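Local coordinates for protein NDP-rhamnosyltransferase (Saccharopolyspora spinosa, PDB 3TSA) that belongs to the GT-B glycosyltransferases, with two Rossmann-like domains, each built round a parallel sheet, at residues Cys222-Leu230 with Ile291-Ala299; Arg240-Val251 with His343-Leu354. All blocks are in the same frame, centred on the assembly; numbering follows the deposited sequence.

Contact 1: residues Cys222-Leu230 with Ile291-Ala299; sequences CICMGRMVL and ICAGGSGTA
Cys-224 faces Thr-298 where strand 219-224 runs out beside strand 289-292. Its CB lies 3.9 Å from Thr-298 CG2. From there SG swings anti to the backbone N (chi1 -176°) and comes to Thr-298, with OG1 3.3 Å and the methyl CG2 4.0 Å from the sulfur. The threonine sits in the first turn of helix 296-304 and offers both branches to the cysteine, so the strand end is packed against a helix start.

Behind this pair the strands are joined in parallel register. Ile-291 N donates to Cys-222 O, and Ile-291 O takes the N-H of Cys-224 at 3.0 Å, so Ile-291 spends both its N-H and its C=O on strand 219-224. Ile-223 and Ile-291 project from the same face and lie side by side, CG1 of the former 3.9 Å from CD1 of the latter. Past the last pair the chains part, and a water bridges them, accepting from Ala-293 N and donating weakly to Cys-224 O. Farther on, Val-229 CG1 meets Ala-293 CB at 3.8 Å.

Both segments are strand-loop-helix units of a Rossmann-like sheet, with Gly-226 and Gly-295 at the N-caps. The two strands are central neighbours: 251-256 flanks 219-224 on its other side, 309-311 flanks 289-292, and helix 236-246 packs on the isoleucine face through Leu-238, Ala-241 and Val-242.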
ATOM      1  N   CYS A 222      -8.443  25.088   0.939  1.00 13.57           N
ATOM      2  CA  CYS A 222      -8.952  23.776   1.315  1.00 13.99           C
ATOM      3  C   CYS A 222      -9.244  23.726   2.834  1.00 13.67           C
ATOM      4  O   CYS A 222      -8.347  24.061   3.627  1.00 15.05           O
ATOM      5  CB  CYS A 222      -7.946  22.683   0.931  1.00 13.78           C
ATOM      6  SG  CYS A 222      -8.341  20.997   1.501  1.00 16.55           S
ATOM      7  N   ILE A 223     -10.380  23.166   3.225  1.00 11.96           N
ATOM      8  CA  ILE A 223     -10.731  22.930   4.618  1.00 12.32           C
ATOM      9  C   ILE A 223     -10.719  21.437   4.763  1.00 14.55           C
ATOM     10  O   ILE A 223     -11.482  20.731   4.079  1.00 14.93           O
ATOM     11  CB  ILE A 223     -12.145  23.511   4.970  1.00 11.19           C
ATOM     12  CG1 ILE A 223     -12.130  25.017   4.802  1.00 13.18           C
ATOM     13  CG2 ILE A 223     -12.555  23.021   6.383  1.00 10.45           C
ATOM     14  CD1 ILE A 223     -13.623  25.558   4.791  1.00 13.80           C
ATOM     15  N   CYS A 224      -9.801  20.944   5.619  1.00 14.36           N
ATOM     16  CA  CYS A 224      -9.571  19.512   5.747  1.00 16.30           C
ATOM     17  C   CYS A 224      -9.466  19.170   7.238  1.00 18.00           C
ATOM     18  O   CYS A 224      -8.556  19.696   7.975  1.00 15.79           O
ATOM     19  CB  CYS A 224      -8.311  19.162   5.005  1.00 15.90           C
ATOM     20  SG  CYS A 224      -8.089  17.330   5.060  1.00 21.67           S
ATOM     21  N   MET A 225     -10.483  18.438   7.695  1.00 18.29           N
ATOM     22  CA  MET A 225     -10.614  17.978   9.093  1.00 20.30           C
ATOM     23  C   MET A 225     -10.952  16.474   9.063  1.00 18.89           C
ATOM     24  O   MET A 225     -11.817  16.063   8.271  1.00 22.45           O
ATOM     25  CB  MET A 225     -11.669  18.807   9.849  1.00 20.21           C
ATOM     26  CG  MET A 225     -11.100  20.170  10.064  1.00 24.71           C
ATOM     27  SD  MET A 225     -12.305  21.239  10.759  1.00 27.53           S
ATOM     28  CE  MET A 225     -11.538  22.846  10.424  1.00 24.56           C
ATOM     29  N   GLY A 226     -10.230  15.671   9.850  1.00 19.64           N
ATOM     30  CA  GLY A 226     -10.449  14.206   9.871  1.00 19.87           C
ATOM     31  C   GLY A 226     -11.576  13.685  10.774  1.00 21.41           C
ATOM     32  O   GLY A 226     -12.223  14.436  11.518  1.00 17.29           O
ATOM     33  N   ARG A 227     -11.840  12.395  10.655  1.00 20.35           N
ATOM     34  CA  ARG A 227     -12.824  11.745  11.438  1.00 21.69           C
ATOM     35  C   ARG A 227     -12.560  11.903  12.924  1.00 21.35           C
ATOM     36  O   ARG A 227     -13.486  12.194  13.708  1.00 20.95           O
ATOM     37  CB  ARG A 227     -12.754  10.279  11.029  1.00 23.05           C
ATOM     38  CG  ARG A 227     -13.728   9.366  11.693  1.00 25.34           C
ATOM     39  CD  ARG A 227     -13.698   8.038  10.978  1.00 25.31           C
ATOM     40  NE  ARG A 227     -14.592   8.134   9.806  1.00 33.05           N
ATOM     41  CZ  ARG A 227     -14.355   7.599   8.608  1.00 37.41           C
ATOM     42  NH1 ARG A 227     -13.241   6.933   8.405  1.00 39.70           N
ATOM     43  NH2 ARG A 227     -15.244   7.757   7.604  1.00 39.54           N
ATOM     44  N   MET A 228     -11.327  11.649  13.360  1.00 22.40           N
ATOM     45  CA  MET A 228     -11.163  11.610  14.850  1.00 21.94           C
ATOM     46  C   MET A 228     -11.446  12.982  15.435  1.00 21.11           C
ATOM     47  O   MET A 228     -12.099  13.051  16.454  1.00 18.71           O
ATOM     48  CB  MET A 228      -9.782  11.133  15.351  1.00 24.21           C
ATOM     49  CG  MET A 228      -9.383   9.689  15.160  1.00 31.69           C
ATOM     50  SD  MET A 228     -10.318   8.362  15.945  1.00 47.42           S
ATOM     51  CE  MET A 228     -10.169   8.822  17.707  1.00 44.79           C
ATOM     52  N   VAL A 229     -10.907  14.014  14.809  1.00 21.45           N
ATOM     53  CA  VAL A 229     -11.113  15.385  15.270  1.00 21.82           C
ATOM     54  C   VAL A 229     -12.606  15.740  15.291  1.00 20.01           C
ATOM     55  O   VAL A 229     -13.069  16.118  16.320  1.00 18.99           O
ATOM     56  CB  VAL A 229     -10.299  16.412  14.469  1.00 23.69           C
ATOM     57  CG1 VAL A 229     -10.615  17.853  14.982  1.00 28.18           C
ATOM     58  CG2 VAL A 229      -8.782  16.141  14.664  1.00 27.17           C
ATOM     59  N   LEU A 230     -13.337  15.534  14.200  1.00 18.46           N
ATOM     60  CA  LEU A 230     -14.775  15.895  14.138  1.00 17.58           C
ATOM     61  C   LEU A 230     -15.665  15.037  15.005  1.00 18.73           C
ATOM     62  O   LEU A 230     -16.693  15.516  15.503  1.00 18.26           O
ATOM     63  CB  LEU A 230     -15.305  15.955  12.679  1.00 18.67           C
ATOM     64  CG  LEU A 230     -14.586  16.960  11.774  1.00 19.82           C
ATOM     65  CD1 LEU A 230     -15.079  16.741  10.333  1.00 19.07           C
ATOM     66  CD2 LEU A 230     -14.914  18.387  12.326  1.00 21.17           C
ATOM     67  N   ILE A 291      -7.094  25.109   5.737  1.00 12.94           N
ATOM     68  CA  ILE A 291      -7.594  25.380   7.139  1.00 11.40           C
ATOM     69  C   ILE A 291      -7.778  23.971   7.712  1.00 12.56           C
ATOM     70  O   ILE A 291      -8.495  23.131   7.133  1.00 12.55           O
ATOM     71  CB  ILE A 291      -9.012  26.101   7.137  1.00 12.50           C
ATOM     72  CG1 ILE A 291      -8.905  27.517   6.550  1.00 12.18           C
ATOM     73  CG2 ILE A 291      -9.562  26.210   8.579  1.00 14.04           C
ATOM     74  CD1 ILE A 291     -10.215  28.178   6.107  1.00 13.95           C
ATOM     75  N   CYS A 292      -7.161  23.725   8.864  1.00 13.29           N
ATOM     76  CA  CYS A 292      -7.176  22.389   9.447  1.00 13.21           C
ATOM     77  C   CYS A 292      -7.095  22.464  10.959  1.00 12.89           C
ATOM     78  O   CYS A 292      -6.971  23.551  11.529  1.00 12.50           O
ATOM     79  CB  CYS A 292      -6.029  21.558   8.892  1.00 14.68           C
ATOM     80  SG  CYS A 292      -4.352  22.253   9.199  1.00 16.55           S
ATOM     81  N   ALA A 293      -7.052  21.315  11.617  1.00 12.55           N
ATOM     82  CA  ALA A 293      -7.033  21.368  13.103  1.00 12.16           C
ATOM     83  C   ALA A 293      -5.574  21.157  13.600  1.00 13.77           C
ATOM     84  O   ALA A 293      -5.289  21.306  14.831  1.00 12.28           O
ATOM     85  CB  ALA A 293      -7.976  20.281  13.665  1.00 11.88           C
ATOM     86  N   GLY A 294      -4.641  20.831  12.687  1.00 15.32           N
ATOM     87  CA  GLY A 294      -3.237  20.665  13.076  1.00 15.60           C
ATOM     88  C   GLY A 294      -2.798  19.207  13.238  1.00 17.58           C
ATOM     89  O   GLY A 294      -1.698  18.932  13.649  1.00 21.08           O
ATOM     90  N   GLY A 295      -3.639  18.283  12.853  1.00 19.51           N
ATOM     91  CA  GLY A 295      -3.252  16.859  12.698  1.00 19.49           C
ATOM     92  C   GLY A 295      -2.138  16.763  11.683  1.00 20.28           C
ATOM     93  O   GLY A 295      -2.141  17.444  10.609  1.00 20.42           O
ATOM     94  N   SER A 296      -1.216  15.881  11.998  1.00 21.23           N
ATOM     95  CA  SER A 296       0.006  15.857  11.244  1.00 21.34           C
ATOM     96  C   SER A 296      -0.191  15.474   9.762  1.00 20.23           C
ATOM     97  O   SER A 296       0.579  15.924   8.912  1.00 23.17           O
ATOM     98  CB  SER A 296       1.029  14.961  11.965  1.00 21.80           C
ATOM     99  OG  SER A 296       0.607  13.613  11.954  1.00 19.86           O
ATOM    100  N   GLY A 297      -1.077  14.555   9.416  1.00 19.46           N
ATOM    101  CA  GLY A 297      -1.097  14.143   7.980  1.00 17.84           C
ATOM    102  C   GLY A 297      -1.518  15.296   7.044  1.00 16.29           C
ATOM    103  O   GLY A 297      -0.811  15.630   6.060  1.00 17.41           O
ATOM    104  N   THR A 298      -2.602  15.984   7.424  1.00 16.36           N
ATOM    105  CA  THR A 298      -3.081  17.171   6.668  1.00 15.17           C
ATOM    106  C   THR A 298      -1.992  18.236   6.716  1.00 16.30           C
ATOM    107  O   THR A 298      -1.587  18.791   5.659  1.00 14.92           O
ATOM    108  CB  THR A 298      -4.393  17.642   7.204  1.00 14.22           C
ATOM    109  OG1 THR A 298      -5.408  16.625   6.908  1.00 17.53           O
ATOM    110  CG2 THR A 298      -4.757  19.035   6.571  1.00 16.38           C
ATOM    111  N   ALA A 299      -1.502  18.505   7.928  1.00 14.25           N
ATOM    112  CA  ALA A 299      -0.561  19.658   8.099  1.00 14.31           C
ATOM    113  C   ALA A 299       0.803  19.387   7.470  1.00 14.29           C
ATOM    114  O   ALA A 299       1.387  20.289   6.853  1.00 14.70           O
ATOM    115  CB  ALA A 299      -0.427  20.007   9.584  1.00 12.53           C
TER
HETATM  116  O   HOH W   1      -6.894  18.551  10.605  1.00 30.46           O

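Contact 2: residues Arg240-Val251 with His343-Leu354; sequences RAVAAATELPGV and HEQFTDSIATVL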
ATOM      1  N   ARG A 240     -17.385  26.745  11.344  1.00 14.59           N
ATOM      2  CA  ARG A 240     -16.682  28.022  11.506  1.00 14.29           C
ATOM      3  C   ARG A 240     -15.786  28.269  10.331  1.00 14.37           C
ATOM      4  O   ARG A 240     -15.757  29.376   9.820  1.00 11.95           O
ATOM      5  CB  ARG A 240     -15.854  28.092  12.796  1.00 13.82           C
ATOM      6  CG  ARG A 240     -16.735  28.293  14.040  1.00 14.29           C
ATOM      7  CD  ARG A 240     -16.123  27.786  15.354  1.00 15.95           C
ATOM      8  NE  ARG A 240     -17.077  28.002  16.488  1.00 16.12           N
ATOM      9  CZ  ARG A 240     -16.957  27.451  17.706  1.00 14.42           C
ATOM     10  NH1 ARG A 240     -16.029  26.579  17.986  1.00 18.34           N
ATOM     11  NH2 ARG A 240     -17.900  27.709  18.617  1.00 20.66           N
ATOM     12  N   ALA A 241     -15.059  27.257   9.879  1.00 15.31           N
ATOM     13  CA  ALA A 241     -14.134  27.461   8.741  1.00 14.29           C
ATOM     14  C   ALA A 241     -14.863  27.686   7.442  1.00 15.12           C
ATOM     15  O   ALA A 241     -14.423  28.485   6.625  1.00 15.57           O
ATOM     16  CB  ALA A 241     -13.178  26.202   8.580  1.00 14.96           C
ATOM     17  N   VAL A 242     -15.950  26.945   7.223  1.00 16.04           N
ATOM     18  CA  VAL A 242     -16.751  27.069   5.964  1.00 15.28           C
ATOM     19  C   VAL A 242     -17.340  28.504   5.889  1.00 14.74           C
ATOM     20  O   VAL A 242     -17.285  29.148   4.845  1.00 15.84           O
ATOM     21  CB  VAL A 242     -17.869  26.034   5.914  1.00 15.98           C
ATOM     22  CG1 VAL A 242     -18.866  26.423   4.792  1.00 18.93           C
ATOM     23  CG2 VAL A 242     -17.200  24.699   5.538  1.00 17.16           C
ATOM     24  N   ALA A 243     -17.823  29.014   7.013  1.00 14.43           N
ATOM     25  CA  ALA A 243     -18.421  30.372   7.024  1.00 16.05           C
ATOM     26  C   ALA A 243     -17.345  31.428   6.765  1.00 17.12           C
ATOM     27  O   ALA A 243     -17.472  32.304   5.878  1.00 19.89           O
ATOM     28  CB  ALA A 243     -19.073  30.625   8.368  1.00 14.66           C
ATOM     29  N   ALA A 244     -16.222  31.346   7.483  1.00 16.58           N
ATOM     30  CA  ALA A 244     -15.186  32.325   7.285  1.00 16.49           C
ATOM     31  C   ALA A 244     -14.648  32.281   5.831  1.00 16.45           C
ATOM     32  O   ALA A 244     -14.412  33.371   5.221  1.00 16.98           O
ATOM     33  CB  ALA A 244     -14.080  32.067   8.299  1.00 15.89           C
ATOM     34  N   ALA A 245     -14.436  31.087   5.288  1.00 15.97           N
ATOM     35  CA  ALA A 245     -13.828  30.990   3.953  1.00 17.65           C
ATOM     36  C   ALA A 245     -14.821  31.452   2.894  1.00 20.89           C
ATOM     37  O   ALA A 245     -14.466  32.231   2.005  1.00 21.15           O
ATOM     38  CB  ALA A 245     -13.332  29.543   3.614  1.00 20.12           C
ATOM     39  N   THR A 246     -16.041  30.950   2.949  1.00 20.29           N
ATOM     40  CA  THR A 246     -16.914  31.158   1.768  1.00 21.72           C
ATOM     41  C   THR A 246     -17.439  32.593   1.685  1.00 23.58           C
ATOM     42  O   THR A 246     -17.879  33.041   0.617  1.00 24.37           O
ATOM     43  CB  THR A 246     -18.086  30.162   1.724  1.00 21.12           C
ATOM     44  OG1 THR A 246     -18.875  30.246   2.934  1.00 20.29           O
ATOM     45  CG2 THR A 246     -17.564  28.723   1.526  1.00 18.51           C
ATOM     46  N   GLU A 247     -17.445  33.292   2.808  1.00 23.28           N
ATOM     47  CA  GLU A 247     -17.866  34.662   2.819  1.00 25.01           C
ATOM     48  C   GLU A 247     -16.842  35.631   2.280  1.00 25.41           C
ATOM     49  O   GLU A 247     -17.156  36.762   2.004  1.00 27.13           O
ATOM     50  CB  GLU A 247     -18.174  35.042   4.249  1.00 26.23           C
ATOM     51  CG  GLU A 247     -19.511  34.480   4.669  1.00 30.40           C
ATOM     52  CD  GLU A 247     -19.941  35.039   6.027  1.00 38.46           C
ATOM     53  OE1 GLU A 247     -20.694  34.299   6.692  1.00 39.66           O
ATOM     54  OE2 GLU A 247     -19.508  36.186   6.404  1.00 39.45           O
ATOM     55  N   LEU A 248     -15.591  35.198   2.143  1.00 23.37           N
ATOM     56  CA  LEU A 248     -14.531  36.071   1.758  1.00 25.03           C
ATOM     57  C   LEU A 248     -14.530  36.240   0.255  1.00 25.70           C
ATOM     58  O   LEU A 248     -14.722  35.238  -0.470  1.00 21.10           O
ATOM     59  CB  LEU A 248     -13.195  35.504   2.269  1.00 23.04           C
ATOM     60  CG  LEU A 248     -12.060  36.528   2.234  1.00 27.36           C
ATOM     61  CD1 LEU A 248     -12.294  37.710   3.118  1.00 25.89           C
ATOM     62  CD2 LEU A 248     -10.711  35.921   2.465  1.00 24.10           C
ATOM     63  N   PRO A 249     -14.357  37.535  -0.220  1.00 28.27           N
ATOM     64  CA  PRO A 249     -14.396  37.810  -1.643  1.00 28.09           C
ATOM     65  C   PRO A 249     -13.261  37.045  -2.256  1.00 26.34           C
ATOM     66  O   PRO A 249     -12.123  37.054  -1.698  1.00 30.16           O
ATOM     67  CB  PRO A 249     -14.066  39.328  -1.758  1.00 28.82           C
ATOM     68  CG  PRO A 249     -14.302  39.937  -0.396  1.00 29.71           C
ATOM     69  CD  PRO A 249     -14.189  38.776   0.604  1.00 29.48           C
ATOM     70  N   GLY A 250     -13.547  36.355  -3.339  1.00 22.21           N
ATOM     71  CA  GLY A 250     -12.474  35.762  -4.102  1.00 19.97           C
ATOM     72  C   GLY A 250     -12.371  34.253  -3.905  1.00 17.25           C
ATOM     73  O   GLY A 250     -11.874  33.578  -4.783  1.00 16.54           O
ATOM     74  N   VAL A 251     -12.885  33.739  -2.786  1.00 14.72           N
ATOM     75  CA  VAL A 251     -12.504  32.391  -2.329  1.00 15.08           C
ATOM     76  C   VAL A 251     -13.357  31.296  -2.922  1.00 16.60           C
ATOM     77  O   VAL A 251     -14.602  31.464  -3.087  1.00 16.85           O
ATOM     78  CB  VAL A 251     -12.509  32.273  -0.723  1.00 15.32           C
ATOM     79  CG1 VAL A 251     -12.481  30.774  -0.274  1.00 14.94           C
ATOM     80  CG2 VAL A 251     -11.401  33.095  -0.115  1.00 14.12           C
ATOM     81  N   HIS A 343     -15.753  35.242  14.230  1.00 16.92           N
ATOM     82  CA  HIS A 343     -15.951  35.102  12.766  1.00 18.00           C
ATOM     83  C   HIS A 343     -15.167  36.205  12.057  1.00 17.40           C
ATOM     84  O   HIS A 343     -14.495  35.999  11.019  1.00 15.92           O
ATOM     85  CB  HIS A 343     -17.440  35.199  12.379  1.00 19.30           C
ATOM     86  CG  HIS A 343     -17.652  35.295  10.893  1.00 21.64           C
ATOM     87  ND1 HIS A 343     -17.504  34.219  10.057  1.00 19.50           N
ATOM     88  CD2 HIS A 343     -18.006  36.339  10.109  1.00 23.03           C
ATOM     89  CE1 HIS A 343     -17.752  34.585   8.814  1.00 23.82           C
ATOM     90  NE2 HIS A 343     -18.056  35.869   8.816  1.00 19.89           N
ATOM     91  N   GLU A 344     -15.208  37.393  12.633  1.00 17.04           N
ATOM     92  CA  GLU A 344     -14.416  38.465  12.013  1.00 20.32           C
ATOM     93  C   GLU A 344     -12.897  38.221  11.970  1.00 20.46           C
ATOM     94  O   GLU A 344     -12.193  38.484  10.938  1.00 21.54           O
ATOM     95  CB  GLU A 344     -14.746  39.794  12.743  1.00 21.67           C
ATOM     96  CG  GLU A 344     -13.954  41.032  12.230  1.00 32.03           C
ATOM     97  CD  GLU A 344     -14.271  42.330  13.027  1.00 41.15           C
ATOM     98  OE1 GLU A 344     -13.675  42.563  14.125  1.00 47.16           O
ATOM     99  OE2 GLU A 344     -15.114  43.109  12.542  1.00 46.79           O
ATOM    100  N   GLN A 345     -12.360  37.778  13.093  1.00 17.44           N
ATOM    101  CA  GLN A 345     -10.935  37.505  13.229  1.00 19.98           C
ATOM    102  C   GLN A 345     -10.530  36.347  12.274  1.00 18.57           C
ATOM    103  O   GLN A 345      -9.468  36.400  11.631  1.00 17.54           O
ATOM    104  CB  GLN A 345     -10.610  37.158  14.701  1.00 21.26           C
ATOM    105  CG  GLN A 345      -9.166  36.591  14.882  1.00 26.70           C
ATOM    106  CD  GLN A 345      -8.840  36.256  16.385  1.00 30.84           C
ATOM    107  OE1 GLN A 345      -9.570  36.655  17.331  1.00 30.87           O
ATOM    108  NE2 GLN A 345      -7.750  35.544  16.581  1.00 33.87           N
ATOM    109  N   PHE A 346     -11.402  35.338  12.194  1.00 15.94           N
ATOM    110  CA  PHE A 346     -11.170  34.144  11.337  1.00 15.07           C
ATOM    111  C   PHE A 346     -11.097  34.575   9.863  1.00 15.13           C
ATOM    112  O   PHE A 346     -10.115  34.267   9.137  1.00 14.73           O
ATOM    113  CB  PHE A 346     -12.276  33.152  11.632  1.00 16.09           C
ATOM    114  CG  PHE A 346     -12.031  31.714  11.195  1.00 14.02           C
ATOM    115  CD1 PHE A 346     -11.158  31.408  10.143  1.00 17.04           C
ATOM    116  CD2 PHE A 346     -12.675  30.667  11.880  1.00 15.28           C
ATOM    117  CE1 PHE A 346     -10.965  30.083   9.786  1.00 13.32           C
ATOM    118  CE2 PHE A 346     -12.503  29.332  11.519  1.00 16.43           C
ATOM    119  CZ  PHE A 346     -11.607  29.032  10.444  1.00 11.68           C
ATOM    120  N   THR A 347     -12.111  35.355   9.440  1.00 15.33           N
ATOM    121  CA  THR A 347     -12.142  35.897   8.079  1.00 15.94           C
ATOM    122  C   THR A 347     -10.919  36.759   7.809  1.00 15.41           C
ATOM    123  O   THR A 347     -10.292  36.614   6.728  1.00 14.21           O
ATOM    124  CB  THR A 347     -13.469  36.742   7.942  1.00 15.42           C
ATOM    125  OG1 THR A 347     -14.538  35.784   8.054  1.00 20.27           O
ATOM    126  CG2 THR A 347     -13.536  37.288   6.582  1.00 21.25           C
ATOM    127  N   ASP A 348     -10.571  37.630   8.764  1.00 15.97           N
ATOM    128  CA  ASP A 348      -9.457  38.547   8.573  1.00 16.23           C
ATOM    129  C   ASP A 348      -8.144  37.723   8.437  1.00 16.87           C
ATOM    130  O   ASP A 348      -7.246  38.091   7.633  1.00 17.62           O
ATOM    131  CB  ASP A 348      -9.359  39.567   9.743  1.00 20.67           C
ATOM    132  CG  ASP A 348     -10.381  40.677   9.644  1.00 24.41           C
ATOM    133  OD1 ASP A 348     -11.072  40.776   8.663  1.00 24.22           O
ATOM    134  OD2 ASP A 348     -10.511  41.447  10.613  1.00 32.00           O
ATOM    135  N   SER A 349      -8.095  36.587   9.119  1.00 15.30           N
ATOM    136  CA  SER A 349      -6.871  35.746   9.094  1.00 15.55           C
ATOM    137  C   SER A 349      -6.704  35.126   7.706  1.00 15.27           C
ATOM    138  O   SER A 349      -5.593  35.012   7.177  1.00 15.90           O
ATOM    139  CB  SER A 349      -6.958  34.623  10.117  1.00 15.26           C
ATOM    140  OG  SER A 349      -6.861  35.136  11.419  1.00 16.23           O
ATOM    141  N   ILE A 350      -7.788  34.653   7.146  1.00 14.27           N
ATOM    142  CA  ILE A 350      -7.734  34.116   5.791  1.00 14.80           C
ATOM    143  C   ILE A 350      -7.283  35.166   4.806  1.00 15.94           C
ATOM    144  O   ILE A 350      -6.353  34.931   4.021  1.00 15.45           O
ATOM    145  CB  ILE A 350      -9.132  33.581   5.334  1.00 13.54           C
ATOM    146  CG1 ILE A 350      -9.537  32.374   6.218  1.00 13.29           C
ATOM    147  CG2 ILE A 350      -9.036  33.128   3.831  1.00 13.35           C
ATOM    148  CD1 ILE A 350     -10.991  31.865   5.976  1.00 16.12           C
ATOM    149  N   ALA A 351      -7.900  36.344   4.870  1.00 16.24           N
ATOM    150  CA  ALA A 351      -7.518  37.450   3.996  1.00 16.27           C
ATOM    151  C   ALA A 351      -6.042  37.817   4.160  1.00 16.89           C
ATOM    152  O   ALA A 351      -5.395  38.103   3.166  1.00 16.94           O
ATOM    153  CB  ALA A 351      -8.414  38.717   4.258  1.00 18.22           C
ATOM    154  N   THR A 352      -5.485  37.761   5.373  1.00 14.51           N
ATOM    155  CA  THR A 352      -4.149  38.219   5.641  1.00 15.26           C
ATOM    156  C   THR A 352      -3.172  37.237   4.897  1.00 14.32           C
ATOM    157  O   THR A 352      -2.211  37.664   4.298  1.00 16.09           O
ATOM    158  CB  THR A 352      -3.857  38.147   7.134  1.00 16.10           C
ATOM    159  OG1 THR A 352      -4.549  39.242   7.776  1.00 16.44           O
ATOM    160  CG2 THR A 352      -2.396  38.322   7.366  1.00 13.85           C
ATOM    161  N   VAL A 353      -3.395  35.948   5.044  1.00 14.15           N
ATOM    162  CA  VAL A 353      -2.568  34.952   4.348  1.00 14.99           C
ATOM    163  C   VAL A 353      -2.654  35.084   2.814  1.00 16.29           C
ATOM    164  O   VAL A 353      -1.609  35.122   2.123  1.00 17.08           O
ATOM    165  CB  VAL A 353      -2.916  33.473   4.804  1.00 14.14           C
ATOM    166  CG1 VAL A 353      -2.017  32.444   4.012  1.00 15.52           C
ATOM    167  CG2 VAL A 353      -2.661  33.319   6.273  1.00 15.90           C
ATOM    168  N   LEU A 354      -3.877  35.196   2.287  1.00 17.35           N
ATOM    169  CA  LEU A 354      -4.099  35.362   0.846  1.00 17.44           C
ATOM    170  C   LEU A 354      -3.473  36.688   0.326  1.00 18.41           C
ATOM    171  O   LEU A 354      -3.195  36.828  -0.900  1.00 21.98           O
ATOM    172  CB  LEU A 354      -5.594  35.305   0.463  1.00 16.12           C
ATOM    173  CG  LEU A 354      -6.342  33.976   0.764  1.00 15.46           C
ATOM    174  CD1 LEU A 354      -7.830  34.093   0.425  1.00 14.87           C
ATOM    175  CD2 LEU A 354      -5.700  32.728   0.063  1.00 16.95           C
TER
HETATM  176  O   HOH W   2     -16.567  31.743  11.146  1.00 15.21           O
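Ala-244 points its methyl over one face of the Phe-346 ring, a CH-pi contact with CB 3.8 Å from the ring centroid. The ring is carried there by chi1 of -163°, CG anti to the backbone N, and its far end CZ comes to 3.4 Å from Ala-241 CA. Another methyl, Ile-350 CD1, reaches the backbone between Ala-244 and Ala-245, 3.6 Å from Ala-245 CA. With small alanines along this side, the axes of helices 240-246 and 343-354 approach to 8.6 Å, crossing at -57°. Both helices lie against the same side of the six-stranded parallel sheet in the C-terminal Rossmann-like domain of the GT-B fold.

On the exposed side, Glu-247 and His-343 meet with carboxylate and ring planes 52° apart. NE2 of His-343 donates to Glu-247 OE2 over 2.8 Å in a bent bond that arrives from above the carboxylate plane. A water lies 2.9 Å from the other ring nitrogen, ND1, and donates to Arg-240 O. Thr-347 OG1 lies above one face of the imidazole, offset from its centre, while donating to His-343 O.

Farther along the chain, Leu-248 slides by Ile-350 and Thr-347 in the opposite sense: its CD2 is 3.5 Å from Ile-350 CG2, and CD1 meets the methyl of Thr-347. Val-251, closing a type II turn from Leu-248, crosses Leu-354 at about a right angle, CG2 3.7 Å from Leu-354 CD1.

Contacts 1 and 2 are neighbouring parts of one domain, their centres about 17 Å apart. The isoleucine face of contact 1 is the floor on which the helices of contact 2 rest: Ile-223 CD1 lies 3.5 Å from Ala-241 O, Ile-291 CG2 is 3.6 Å from Ala-241 CB, and Ile-291 CD1 is 3.8 Å from Ile-350 CD1. Their segments alternate along the chain, and helix 227-233 of contact 1 is followed directly by helix 236-246 of contact 2. Contact 1 is buried, its centre about 9 Å from that of the chain; contact 2 is only partly buried, about 25 Å from the same point.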